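Long-range contacts in LbaCas13a H328A (C2c2) (Lachnospiraceae bacterium NK4A179, PDB 5WLH), which binds a CRISPR guide RNA, here as its precursor, and as a Cas13a nuclease probably uses it to find and cleave RNA targets: residues R500-F508 with Q1119-L1128; F1262-F1270 with K1282-I1291. All coordinates share one frame; numbering follows the deposited sequence.

Both contacts are buried helix pairs that lie side by side, their centres about 15 Å apart. Interaction 1 joins helices 486-517 and 1106-1145, distant in sequence and steeply crossed; interaction 2 joins the nearly antiparallel helices 1262-1273 and 1284-1294, with only a turn and the short helix 1278-1281 between them. Helix 1106-1145 stands between the contacts: one flank meets 500-508, while Trp1125, Gln1121 and Leu1122 pack on Tyr1266 of interaction 2. Interaction 1 mixes apolar packing with a weak hydrogen bond and bridging waters. Interaction 2 is wholly apolar between its helices and offers polar groups such as Lys1282 and Asn1283 to the guide RNA, which interaction 1 approaches at its Arg500 end.

Interaction 1: residues R500-F508 with Q1119-L1128; sequences RETAVYVAF and QGQLINWIYL. With nucleotides of chain B.
Val504 sets its CG2 methyl against the backbone of the opposing helix, 3.4 Å from Asn1124 N and close to Gly1120 O. Gly1120, with no side chain, suits this place: its CA meets the edge of the Phe508 ring, 3.7 Å from CE2. Ile1123 reaches across with two branches, CG2 beside Val504 and CD1 against Ala507 CB at 3.9 Å. The short axes come within 8.6 Å, with Ala503, Ala507 and Gly1120 on the facing sides.

A CH-pi contact is made by Ala503 CB, which sits over the centre of the Tyr1127 ring, 3.7 Å from its centroid. Arg1246 adds a cation-pi contact to this ring, and Glu1250 hydrogen-bonds its hydroxyl. Water 3 bridges Ala503 O and, weakly, Tyr1127 OH.

Most polar contacts gather round Arg500. NE gives Asn1124 OD1 a weak, bent hydrogen bond of 3.0 Å. Water 1 links NH1 to Tyr1127 O and water 2 takes hydrogens from NH2 and Asn1124 ND2, both lying in the guanidinium plane, which they should help to orient. A bend at chi3 (63°) turns the guanidinium alongside Leu1128, whose CD1 lies over one face, 3.6 Å from NH1, and touches A28 of chain B.

This is a steeply crossed helix pair (123° between directions), with an apolar seam that ends in a hydrated arginine beside the guide RNA of Cas13a.

Interaction 2: residues F1262-F1270 with K1282-I1291; sequences FLGIYSEVF and KNVPTILYNI. With nucleotides of chain B.
Leu1288 lies over the Tyr1266 ring: CD1 stands above its centre, 4.2 Å from the centroid and 12° off the normal, a CH-pi contact, while CB approaches CD2 of the ring at 3.8 Å. A chi1 of 171° carries the leucine CG out toward the tyrosine; CD2 touches Leu1263 CD2, the two side chains crossing at about a right angle. The hydroxyl of Tyr1266 passes Ile1291 CD1 and hydrogen-bonds Leu1118 O, a polar end for a ring otherwise in apolar company.

Pro1285 and Phe1270 also meet at about a right angle. CG of the proline lies over one face, 4.0 Å from the centroid and displaced toward the rim, while Lys1282 CA comes to the edge. Between these ring contacts Val1284 fits a forked side chain: CG1 rests on Phe1270 CB, and CG2 lies 3.9 Å from Val1269 CG1.

No hydrogen bond crosses the contact; polar groups at the start of 1282-1291 instead meet RNA. Lys1282 NZ bonds U7 of chain B OP1 at 2.7 Å, Lys1282 O accepts a hydrogen bond from O2' of A6 of chain B, and Asn1283 ND2 gives A29 of chain B O2' a nearly straight bond (174°). The chemistry implies an apolar backing for a surface that grips phosphate and ribose.

Interaction 1: residues R500-F508 with Q1119-L1128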
loop_
_atom_site.group_PDB
_atom_site.type_symbol
_atom_site.label_atom_id
_atom_site.label_comp_id
_atom_site.label_asym_id
_atom_site.label_seq_id
_atom_site.Cartn_x
_atom_site.Cartn_y
_atom_site.Cartn_z
ATOM N N ARG A 500 -11.217 2.808 -1.355
ATOM C CA ARG A 500 -10.177 3.716 -1.839
ATOM C C ARG A 500 -9.651 3.268 -3.197
ATOM O O ARG A 500 -9.457 4.089 -4.100
ATOM C CB ARG A 500 -9.056 3.800 -0.802
ATOM C CG ARG A 500 -7.989 4.827 -1.093
ATOM C CD ARG A 500 -7.152 5.100 0.171
ATOM N NE ARG A 500 -6.450 3.887 0.580
ATOM C CZ ARG A 500 -6.761 3.127 1.623
ATOM N NH1 ARG A 500 -7.774 3.450 2.419
ATOM N NH2 ARG A 500 -6.038 2.035 1.876
ATOM N N GLU A 501 -9.457 1.964 -3.379
ATOM C CA GLU A 501 -9.052 1.469 -4.688
ATOM C C GLU A 501 -10.090 1.810 -5.751
ATOM O O GLU A 501 -9.738 2.209 -6.869
ATOM C CB GLU A 501 -8.811 -0.040 -4.617
ATOM C CG GLU A 501 -7.611 -0.417 -3.720
ATOM C CD GLU A 501 -7.808 -1.713 -2.913
ATOM O OE1 GLU A 501 -8.821 -2.407 -3.110
ATOM O OE2 GLU A 501 -6.933 -2.032 -2.072
ATOM N N THR A 502 -11.378 1.648 -5.424
ATOM C CA THR A 502 -12.435 1.962 -6.380
ATOM C C THR A 502 -12.467 3.446 -6.693
ATOM O O THR A 502 -12.728 3.840 -7.835
ATOM C CB THR A 502 -13.787 1.488 -5.823
ATOM O OG1 THR A 502 -13.711 0.080 -5.578
ATOM C CG2 THR A 502 -14.933 1.760 -6.810
ATOM N N ALA A 503 -12.170 4.285 -5.697
ATOM C CA ALA A 503 -12.187 5.725 -5.919
ATOM C C ALA A 503 -11.179 6.116 -6.986
ATOM O O ALA A 503 -11.417 7.043 -7.770
ATOM C CB ALA A 503 -11.895 6.461 -4.612
ATOM N N VAL A 504 -10.041 5.425 -7.018
ATOM C CA VAL A 504 -9.014 5.703 -8.011
ATOM C C VAL A 504 -9.551 5.414 -9.404
ATOM O O VAL A 504 -9.387 6.215 -10.329
ATOM C CB VAL A 504 -7.758 4.863 -7.703
ATOM C CG1 VAL A 504 -6.788 4.850 -8.904
ATOM C CG2 VAL A 504 -7.083 5.371 -6.424
ATOM N N TYR A 505 -10.245 4.281 -9.556
ATOM C CA TYR A 505 -10.750 3.886 -10.869
ATOM C C TYR A 505 -11.898 4.773 -11.317
ATOM O O TYR A 505 -12.008 5.049 -12.519
ATOM C CB TYR A 505 -11.166 2.415 -10.858
ATOM C CG TYR A 505 -9.963 1.555 -10.615
ATOM C CD1 TYR A 505 -8.825 1.696 -11.405
ATOM C CD2 TYR A 505 -9.927 0.667 -9.557
ATOM C CE1 TYR A 505 -7.691 0.931 -11.171
ATOM C CE2 TYR A 505 -8.803 -0.087 -9.309
ATOM C CZ TYR A 505 -7.695 0.047 -10.111
ATOM O OH TYR A 505 -6.572 -0.715 -9.858
ATOM N N VAL A 506 -12.738 5.241 -10.380
ATOM C CA VAL A 506 -13.742 6.253 -10.728
ATOM C C VAL A 506 -13.069 7.458 -11.377
ATOM O O VAL A 506 -13.493 7.931 -12.439
ATOM C CB VAL A 506 -14.564 6.665 -9.494
ATOM C CG1 VAL A 506 -15.508 7.862 -9.822
ATOM C CG2 VAL A 506 -15.372 5.500 -8.997
ATOM N N ALA A 507 -11.982 7.945 -10.768
ATOM C CA ALA A 507 -11.254 9.078 -11.336
ATOM C C ALA A 507 -10.725 8.761 -12.733
ATOM O O ALA A 507 -10.829 9.595 -13.638
ATOM C CB ALA A 507 -10.100 9.487 -10.414
ATOM N N PHE A 508 -10.144 7.563 -12.930
ATOM C CA PHE A 508 -9.600 7.226 -14.240
ATOM C C PHE A 508 -10.705 7.051 -15.270
ATOM O O PHE A 508 -10.523 7.396 -16.443
ATOM C CB PHE A 508 -8.746 5.955 -14.175
ATOM C CG PHE A 508 -7.317 6.216 -13.765
ATOM C CD1 PHE A 508 -6.429 6.825 -14.646
ATOM C CD2 PHE A 508 -6.867 5.871 -12.498
ATOM C CE1 PHE A 508 -5.109 7.079 -14.271
ATOM C CE2 PHE A 508 -5.542 6.125 -12.109
ATOM C CZ PHE A 508 -4.669 6.724 -12.990
ATOM N N GLN A 1119 0.106 8.044 -10.869
ATOM C CA GLN A 1119 -1.046 8.920 -10.698
ATOM C C GLN A 1119 -2.084 8.244 -9.822
ATOM O O GLN A 1119 -2.713 8.885 -8.977
ATOM C CB GLN A 1119 -1.650 9.248 -12.066
ATOM C CG GLN A 1119 -2.993 9.969 -12.021
ATOM C CD GLN A 1119 -2.875 11.421 -11.630
ATOM O OE1 GLN A 1119 -1.853 11.861 -11.108
ATOM N NE2 GLN A 1119 -3.937 12.179 -11.868
ATOM N N GLY A 1120 -2.258 6.942 -10.014
ATOM C CA GLY A 1120 -3.206 6.203 -9.196
ATOM C C GLY A 1120 -2.826 6.210 -7.729
ATOM O O GLY A 1120 -3.688 6.310 -6.863
ATOM N N GLN A 1121 -1.528 6.125 -7.424
ATOM C CA GLN A 1121 -1.149 6.178 -6.018
ATOM C C GLN A 1121 -1.431 7.558 -5.437
ATOM O O GLN A 1121 -1.842 7.687 -4.283
ATOM C CB GLN A 1121 0.335 5.814 -5.861
ATOM C CG GLN A 1121 0.847 5.915 -4.415
ATOM C CD GLN A 1121 0.125 4.959 -3.479
ATOM O OE1 GLN A 1121 0.191 3.735 -3.646
ATOM N NE2 GLN A 1121 -0.576 5.515 -2.484
ATOM N N LEU A 1122 -1.203 8.607 -6.227
ATOM C CA LEU A 1122 -1.543 9.949 -5.774
ATOM C C LEU A 1122 -3.030 10.064 -5.464
ATOM O O LEU A 1122 -3.410 10.615 -4.436
ATOM C CB LEU A 1122 -1.142 10.973 -6.827
ATOM C CG LEU A 1122 0.382 11.151 -6.947
ATOM C CD1 LEU A 1122 0.713 11.969 -8.177
ATOM C CD2 LEU A 1122 1.004 11.783 -5.680
ATOM N N ILE A 1123 -3.879 9.526 -6.330
ATOM C CA ILE A 1123 -5.314 9.592 -6.074
ATOM C C ILE A 1123 -5.690 8.731 -4.874
ATOM O O ILE A 1123 -6.540 9.110 -4.065
ATOM C CB ILE A 1123 -6.094 9.195 -7.334
ATOM C CG1 ILE A 1123 -5.819 10.227 -8.447
ATOM C CG2 ILE A 1123 -7.615 9.263 -7.039
ATOM C CD1 ILE A 1123 -6.294 9.785 -9.829
ATOM N N ASN A 1124 -5.061 7.565 -4.739
ATOM C CA ASN A 1124 -5.251 6.752 -3.541
ATOM C C ASN A 1124 -4.975 7.578 -2.283
ATOM O O ASN A 1124 -5.783 7.607 -1.350
ATOM C CB ASN A 1124 -4.338 5.525 -3.637
ATOM C CG ASN A 1124 -4.497 4.558 -2.477
ATOM O OD1 ASN A 1124 -4.302 4.917 -1.321
ATOM N ND2 ASN A 1124 -4.779 3.292 -2.797
ATOM N N TRP A 1125 -3.841 8.286 -2.258
ATOM C CA TRP A 1125 -3.511 9.126 -1.111
ATOM C C TRP A 1125 -4.556 10.215 -0.893
ATOM O O TRP A 1125 -4.857 10.573 0.251
ATOM C CB TRP A 1125 -2.142 9.762 -1.324
ATOM C CG TRP A 1125 -1.024 8.836 -0.989
ATOM C CD1 TRP A 1125 -1.041 7.800 -0.088
ATOM C CD2 TRP A 1125 0.297 8.871 -1.545
ATOM N NE1 TRP A 1125 0.215 7.195 -0.042
ATOM C CE2 TRP A 1125 1.043 7.840 -0.928
ATOM C CE3 TRP A 1125 0.916 9.677 -2.504
ATOM C CZ2 TRP A 1125 2.386 7.591 -1.247
ATOM C CZ3 TRP A 1125 2.240 9.451 -2.805
ATOM C CH2 TRP A 1125 2.963 8.404 -2.184
ATOM N N ILE A 1126 -5.098 10.777 -1.977
ATOM C CA ILE A 1126 -6.163 11.771 -1.802
ATOM C C ILE A 1126 -7.291 11.186 -0.971
ATOM O O ILE A 1126 -7.799 11.820 -0.037
ATOM C CB ILE A 1126 -6.690 12.265 -3.159
ATOM C CG1 ILE A 1126 -5.684 13.220 -3.789
ATOM C CG2 ILE A 1126 -8.086 12.934 -2.962
ATOM C CD1 ILE A 1126 -5.941 13.502 -5.259
ATOM N N TYR A 1127 -7.719 9.972 -1.317
ATOM C CA TYR A 1127 -8.862 9.381 -0.629
ATOM C C TYR A 1127 -8.483 8.834 0.731
ATOM O O TYR A 1127 -9.347 8.750 1.610
ATOM C CB TYR A 1127 -9.521 8.340 -1.546
ATOM C CG TYR A 1127 -10.341 9.098 -2.569
ATOM C CD1 TYR A 1127 -11.627 9.546 -2.258
ATOM C CD2 TYR A 1127 -9.796 9.464 -3.797
ATOM C CE1 TYR A 1127 -12.364 10.295 -3.162
ATOM C CE2 TYR A 1127 -10.538 10.201 -4.718
ATOM C CZ TYR A 1127 -11.812 10.616 -4.399
ATOM O OH TYR A 1127 -12.538 11.360 -5.308
ATOM N N LEU A 1128 -7.201 8.527 0.944
ATOM C CA LEU A 1128 -6.717 8.299 2.299
ATOM C C LEU A 1128 -6.893 9.556 3.138
ATOM O O LEU A 1128 -7.457 9.511 4.234
ATOM C CB LEU A 1128 -5.245 7.880 2.270
ATOM C CG LEU A 1128 -4.693 7.174 3.510
ATOM C CD1 LEU A 1128 -5.391 5.810 3.686
ATOM C CD2 LEU A 1128 -3.165 6.985 3.356
ATOM P P A B 28 -5.181 2.036 6.665
ATOM O OP1 A B 28 -5.911 3.208 7.193
ATOM O OP2 A B 28 -5.900 0.828 6.211
ATOM O "O5'" A B 28 -4.341 2.558 5.429
ATOM C "C5'" A B 28 -3.414 1.708 4.799
ATOM C "C4'" A B 28 -2.049 2.334 4.783
ATOM O "O4'" A B 28 -1.428 2.259 6.096
ATOM C "C3'" A B 28 -1.040 1.660 3.880
ATOM O "O3'" A B 28 -1.226 1.972 2.522
ATOM C "C2'" A B 28 0.262 2.184 4.439
ATOM O "O2'" A B 28 0.404 3.543 4.067
ATOM C "C1'" A B 28 -0.034 2.127 5.943
ATOM N N9 A B 28 0.377 0.833 6.505
ATOM C C8 A B 28 -0.395 -0.253 6.835
ATOM N N7 A B 28 0.326 -1.275 7.289
ATOM C C5 A B 28 1.635 -0.804 7.255
ATOM C C6 A B 28 2.863 -1.383 7.624
ATOM N N6 A B 28 2.987 -2.625 8.134
ATOM N N1 A B 28 3.979 -0.651 7.449
ATOM C C2 A B 28 3.855 0.594 6.963
ATOM N N3 A B 28 2.763 1.256 6.596
ATOM C C4 A B 28 1.669 0.485 6.767
HETATM O O HOH W 1 -9.502 5.915 2.535
HETATM O O HOH W 2 -4.387 1.395 -0.390
HETATM O O HOH W 3 -13.275 8.832 -6.862
#

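Interaction 2: residues F1262-F1270 with K1282-I1291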
loop_
_atom_site.group_PDB
_atom_site.type_symbol
_atom_site.label_atom_id
_atom_site.label_comp_id
_atom_site.label_asym_id
_atom_site.label_seq_id
_atom_site.Cartn_x
_atom_site.Cartn_y
_atom_site.Cartn_z
ATOM N N PHE A 1262 6.172 14.671 -11.831
ATOM C CA PHE A 1262 5.794 13.650 -10.867
ATOM C C PHE A 1262 6.630 13.768 -9.598
ATOM O O PHE A 1262 6.103 13.697 -8.491
ATOM C CB PHE A 1262 5.922 12.266 -11.506
ATOM C CG PHE A 1262 4.665 11.834 -12.220
ATOM C CD1 PHE A 1262 3.492 11.616 -11.503
ATOM C CD2 PHE A 1262 4.645 11.673 -13.595
ATOM C CE1 PHE A 1262 2.321 11.219 -12.142
ATOM C CE2 PHE A 1262 3.469 11.275 -14.251
ATOM C CZ PHE A 1262 2.309 11.044 -13.522
ATOM N N LEU A 1263 7.947 13.954 -9.733
ATOM C CA LEU A 1263 8.765 14.126 -8.536
ATOM C C LEU A 1263 8.336 15.342 -7.740
ATOM O O LEU A 1263 8.366 15.325 -6.507
ATOM C CB LEU A 1263 10.242 14.249 -8.905
ATOM C CG LEU A 1263 10.928 12.910 -9.140
ATOM C CD1 LEU A 1263 12.332 13.197 -9.624
ATOM C CD2 LEU A 1263 10.981 12.070 -7.862
ATOM N N GLY A 1264 7.953 16.418 -8.427
ATOM C CA GLY A 1264 7.530 17.611 -7.715
ATOM C C GLY A 1264 6.211 17.414 -6.992
ATOM O O GLY A 1264 6.000 17.964 -5.909
ATOM N N ILE A 1265 5.300 16.653 -7.595
ATOM C CA ILE A 1265 4.025 16.376 -6.940
ATOM C C ILE A 1265 4.243 15.461 -5.746
ATOM O O ILE A 1265 3.754 15.732 -4.643
ATOM C CB ILE A 1265 3.029 15.775 -7.939
ATOM C CG1 ILE A 1265 2.653 16.805 -9.009
ATOM C CG2 ILE A 1265 1.741 15.312 -7.200
ATOM C CD1 ILE A 1265 2.217 16.173 -10.338
ATOM N N TYR A 1266 4.997 14.371 -5.947
ATOM C CA TYR A 1266 5.332 13.500 -4.828
ATOM C C TYR A 1266 6.069 14.281 -3.747
ATOM O O TYR A 1266 5.850 14.063 -2.548
ATOM C CB TYR A 1266 6.165 12.312 -5.322
ATOM C CG TYR A 1266 5.303 11.160 -5.784
ATOM C CD1 TYR A 1266 4.624 11.218 -6.995
ATOM C CD2 TYR A 1266 5.139 10.030 -4.977
ATOM C CE1 TYR A 1266 3.801 10.160 -7.409
ATOM C CE2 TYR A 1266 4.329 8.977 -5.377
ATOM C CZ TYR A 1266 3.651 9.060 -6.573
ATOM O OH TYR A 1266 2.837 8.022 -6.962
ATOM N N SER A 1267 6.919 15.230 -4.153
ATOM C CA SER A 1267 7.620 16.051 -3.170
ATOM C C SER A 1267 6.636 16.865 -2.348
ATOM O O SER A 1267 6.806 17.006 -1.133
ATOM C CB SER A 1267 8.610 17.013 -3.851
ATOM O OG SER A 1267 9.667 16.320 -4.459
ATOM N N GLU A 1268 5.617 17.428 -2.997
ATOM C CA GLU A 1268 4.700 18.268 -2.242
ATOM C C GLU A 1268 3.781 17.429 -1.364
ATOM O O GLU A 1268 3.414 17.863 -0.265
ATOM C CB GLU A 1268 3.891 19.171 -3.172
ATOM C CG GLU A 1268 3.027 20.132 -2.358
ATOM C CD GLU A 1268 2.260 21.116 -3.208
ATOM O OE1 GLU A 1268 1.495 21.902 -2.619
ATOM O OE2 GLU A 1268 2.415 21.095 -4.449
ATOM N N VAL A 1269 3.416 16.227 -1.820
ATOM C CA VAL A 1269 2.692 15.304 -0.952
ATOM C C VAL A 1269 3.521 15.017 0.294
ATOM O O VAL A 1269 3.053 15.156 1.427
ATOM C CB VAL A 1269 2.338 14.016 -1.724
ATOM C CG1 VAL A 1269 1.846 12.918 -0.755
ATOM C CG2 VAL A 1269 1.283 14.306 -2.787
ATOM N N PHE A 1270 4.780 14.631 0.096
ATOM C CA PHE A 1270 5.678 14.389 1.219
ATOM C C PHE A 1270 5.771 15.611 2.128
ATOM O O PHE A 1270 5.780 15.484 3.355
ATOM C CB PHE A 1270 7.070 14.018 0.696
ATOM C CG PHE A 1270 8.071 13.736 1.773
ATOM C CD1 PHE A 1270 7.894 12.656 2.634
ATOM C CD2 PHE A 1270 9.225 14.512 1.891
ATOM C CE1 PHE A 1270 8.809 12.375 3.632
ATOM C CE2 PHE A 1270 10.154 14.246 2.877
ATOM C CZ PHE A 1270 9.965 13.163 3.739
ATOM N N LYS A 1282 5.846 9.559 6.170
ATOM C CA LYS A 1282 7.210 9.054 6.111
ATOM C C LYS A 1282 7.350 7.837 5.219
ATOM O O LYS A 1282 8.471 7.393 5.008
ATOM C CB LYS A 1282 7.718 8.751 7.512
ATOM C CG LYS A 1282 7.797 10.044 8.332
ATOM C CD LYS A 1282 8.894 10.022 9.370
ATOM C CE LYS A 1282 8.545 9.110 10.539
ATOM N NZ LYS A 1282 9.730 8.954 11.440
ATOM N N ASN A 1283 6.260 7.300 4.687
ATOM C CA ASN A 1283 6.371 6.230 3.704
ATOM C C ASN A 1283 6.186 6.716 2.273
ATOM O O ASN A 1283 6.261 5.901 1.338
ATOM C CB ASN A 1283 5.354 5.127 4.008
ATOM C CG ASN A 1283 5.773 3.769 3.443
ATOM O OD1 ASN A 1283 6.965 3.493 3.276
ATOM N ND2 ASN A 1283 4.790 2.898 3.192
ATOM N N VAL A 1284 5.933 8.013 2.072
ATOM C CA VAL A 1284 5.684 8.513 0.716
ATOM C C VAL A 1284 6.854 8.251 -0.201
ATOM O O VAL A 1284 6.660 7.696 -1.305
ATOM C CB VAL A 1284 5.256 9.988 0.769
ATOM C CG1 VAL A 1284 5.409 10.632 -0.611
ATOM C CG2 VAL A 1284 3.783 10.130 1.242
ATOM N N PRO A 1285 8.110 8.565 0.144
ATOM C CA PRO A 1285 9.207 8.257 -0.782
ATOM C C PRO A 1285 9.379 6.770 -1.034
ATOM O O PRO A 1285 9.638 6.358 -2.168
ATOM C CB PRO A 1285 10.434 8.875 -0.089
ATOM C CG PRO A 1285 9.837 9.969 0.843
ATOM C CD PRO A 1285 8.553 9.334 1.328
ATOM N N THR A 1286 9.244 5.944 0.001
ATOM C CA THR A 1286 9.404 4.501 -0.175
ATOM C C THR A 1286 8.368 3.961 -1.146
ATOM O O THR A 1286 8.664 3.100 -1.977
ATOM C CB THR A 1286 9.278 3.818 1.184
ATOM O OG1 THR A 1286 10.436 4.137 1.961
ATOM C CG2 THR A 1286 9.143 2.273 1.029
ATOM N N ILE A 1287 7.135 4.463 -1.058
ATOM C CA ILE A 1287 6.103 3.980 -1.967
ATOM C C ILE A 1287 6.462 4.324 -3.404
ATOM O O ILE A 1287 6.299 3.502 -4.315
ATOM C CB ILE A 1287 4.745 4.552 -1.547
ATOM C CG1 ILE A 1287 4.291 3.840 -0.262
ATOM C CG2 ILE A 1287 3.718 4.353 -2.653
ATOM C CD1 ILE A 1287 3.092 4.505 0.401
ATOM N N LEU A 1288 6.967 5.541 -3.630
ATOM C CA LEU A 1288 7.444 5.920 -4.958
ATOM C C LEU A 1288 8.572 5.006 -5.409
ATOM O O LEU A 1288 8.555 4.480 -6.525
ATOM C CB LEU A 1288 7.913 7.376 -4.943
ATOM C CG LEU A 1288 8.640 7.871 -6.203
ATOM C CD1 LEU A 1288 7.731 7.798 -7.402
ATOM C CD2 LEU A 1288 9.092 9.300 -5.998
ATOM N N TYR A 1289 9.562 4.806 -4.544
ATOM C CA TYR A 1289 10.674 3.910 -4.868
ATOM C C TYR A 1289 10.170 2.505 -5.217
ATOM O O TYR A 1289 10.649 1.871 -6.171
ATOM C CB TYR A 1289 11.628 3.892 -3.680
ATOM C CG TYR A 1289 12.655 2.785 -3.703
ATOM C CD1 TYR A 1289 13.899 2.986 -4.297
ATOM C CD2 TYR A 1289 12.400 1.555 -3.100
ATOM C CE1 TYR A 1289 14.853 1.983 -4.316
ATOM C CE2 TYR A 1289 13.353 0.541 -3.126
ATOM C CZ TYR A 1289 14.573 0.771 -3.730
ATOM O OH TYR A 1289 15.522 -0.223 -3.756
ATOM N N ASN A 1290 9.195 2.006 -4.456
ATOM C CA ASN A 1290 8.651 0.674 -4.724
ATOM C C ASN A 1290 7.993 0.605 -6.092
ATOM O O ASN A 1290 8.144 -0.392 -6.810
ATOM C CB ASN A 1290 7.609 0.292 -3.662
ATOM C CG ASN A 1290 8.191 0.117 -2.288
ATOM O OD1 ASN A 1290 9.402 -0.008 -2.111
ATOM N ND2 ASN A 1290 7.306 0.097 -1.279
ATOM N N ILE A 1291 7.214 1.632 -6.456
ATOM C CA ILE A 1291 6.565 1.633 -7.766
ATOM C C ILE A 1291 7.609 1.515 -8.867
ATOM O O ILE A 1291 7.475 0.710 -9.795
ATOM C CB ILE A 1291 5.703 2.895 -7.939
ATOM C CG1 ILE A 1291 4.501 2.826 -6.997
ATOM C CG2 ILE A 1291 5.291 3.051 -9.400
ATOM C CD1 ILE A 1291 3.721 4.151 -6.910
ATOM P P A B 6 16.190 11.690 7.073
ATOM O OP1 A B 6 16.066 12.704 8.131
ATOM O OP2 A B 6 17.303 10.694 7.080
ATOM O "O5'" A B 6 14.835 10.834 7.050
ATOM C "C5'" A B 6 13.573 11.456 7.296
ATOM C "C4'" A B 6 12.472 10.812 6.472
ATOM O "O4'" A B 6 12.713 11.056 5.072
ATOM C "C3'" A B 6 12.380 9.297 6.560
ATOM O "O3'" A B 6 11.661 8.879 7.695
ATOM C "C2'" A B 6 11.710 8.925 5.250
ATOM O "O2'" A B 6 10.322 9.253 5.301
ATOM C "C1'" A B 6 12.362 9.924 4.310
ATOM N N9 A B 6 13.587 9.417 3.675
ATOM C C8 A B 6 14.853 9.937 3.796
ATOM N N7 A B 6 15.742 9.311 3.070
ATOM C C5 A B 6 15.001 8.326 2.425
ATOM C C6 A B 6 15.363 7.334 1.513
ATOM N N6 A B 6 16.624 7.179 1.080
ATOM N N1 A B 6 14.381 6.520 1.047
ATOM C C2 A B 6 13.124 6.682 1.487
ATOM N N3 A B 6 12.669 7.579 2.364
ATOM C C4 A B 6 13.665 8.382 2.784
ATOM P P A B 29 -1.201 0.807 1.424
ATOM O OP1 A B 29 -1.629 1.467 0.151
ATOM O OP2 A B 29 -1.870 -0.417 1.980
ATOM O "O5'" A B 29 0.321 0.365 1.346
ATOM C "C5'" A B 29 1.318 1.268 0.900
ATOM C "C4'" A B 29 2.677 0.899 1.455
ATOM O "O4'" A B 29 2.611 0.761 2.892
ATOM C "C3'" A B 29 3.275 -0.421 0.996
ATOM O "O3'" A B 29 3.861 -0.314 -0.285
ATOM C "C2'" A B 29 4.284 -0.699 2.094
ATOM O "O2'" A B 29 5.386 0.182 1.971
ATOM C "C1'" A B 29 3.489 -0.254 3.318
ATOM N N9 A B 29 2.673 -1.371 3.835
ATOM C C8 A B 29 1.314 -1.537 3.799
ATOM N N7 A B 29 0.915 -2.671 4.350
ATOM C C5 A B 29 2.092 -3.265 4.762
ATOM C C6 A B 29 2.338 -4.489 5.404
ATOM N N6 A B 29 1.350 -5.323 5.757
ATOM N N1 A B 29 3.612 -4.803 5.665
ATOM C C2 A B 29 4.575 -3.941 5.308
ATOM N N3 A B 29 4.465 -2.751 4.696
ATOM C C4 A B 29 3.179 -2.479 4.451
ATOM P P U B 7 12.290 7.758 8.625
ATOM O OP1 U B 7 11.334 7.547 9.729
ATOM O OP2 U B 7 13.718 8.103 8.918
ATOM O "O5'" U B 7 12.313 6.488 7.683
ATOM C "C5'" U B 7 11.089 5.935 7.201
ATOM C "C4'" U B 7 11.382 4.794 6.269
ATOM O "O4'" U B 7 12.027 5.301 5.069
ATOM C "C3'" U B 7 12.365 3.780 6.817
ATOM O "O3'" U B 7 11.726 2.846 7.677
ATOM C "C2'" U B 7 12.950 3.164 5.550
ATOM O "O2'" U B 7 12.069 2.200 5.011
ATOM C "C1'" U B 7 12.970 4.369 4.600
ATOM N N1 U B 7 14.294 5.021 4.574
ATOM C C2 U B 7 15.203 4.512 3.671
ATOM O O2 U B 7 14.886 3.594 2.939
ATOM N N3 U B 7 16.432 5.127 3.665
ATOM C C4 U B 7 16.832 6.182 4.466
ATOM O O4 U B 7 17.972 6.640 4.364
ATOM C C5 U B 7 15.829 6.650 5.382
ATOM C C6 U B 7 14.623 6.069 5.401
#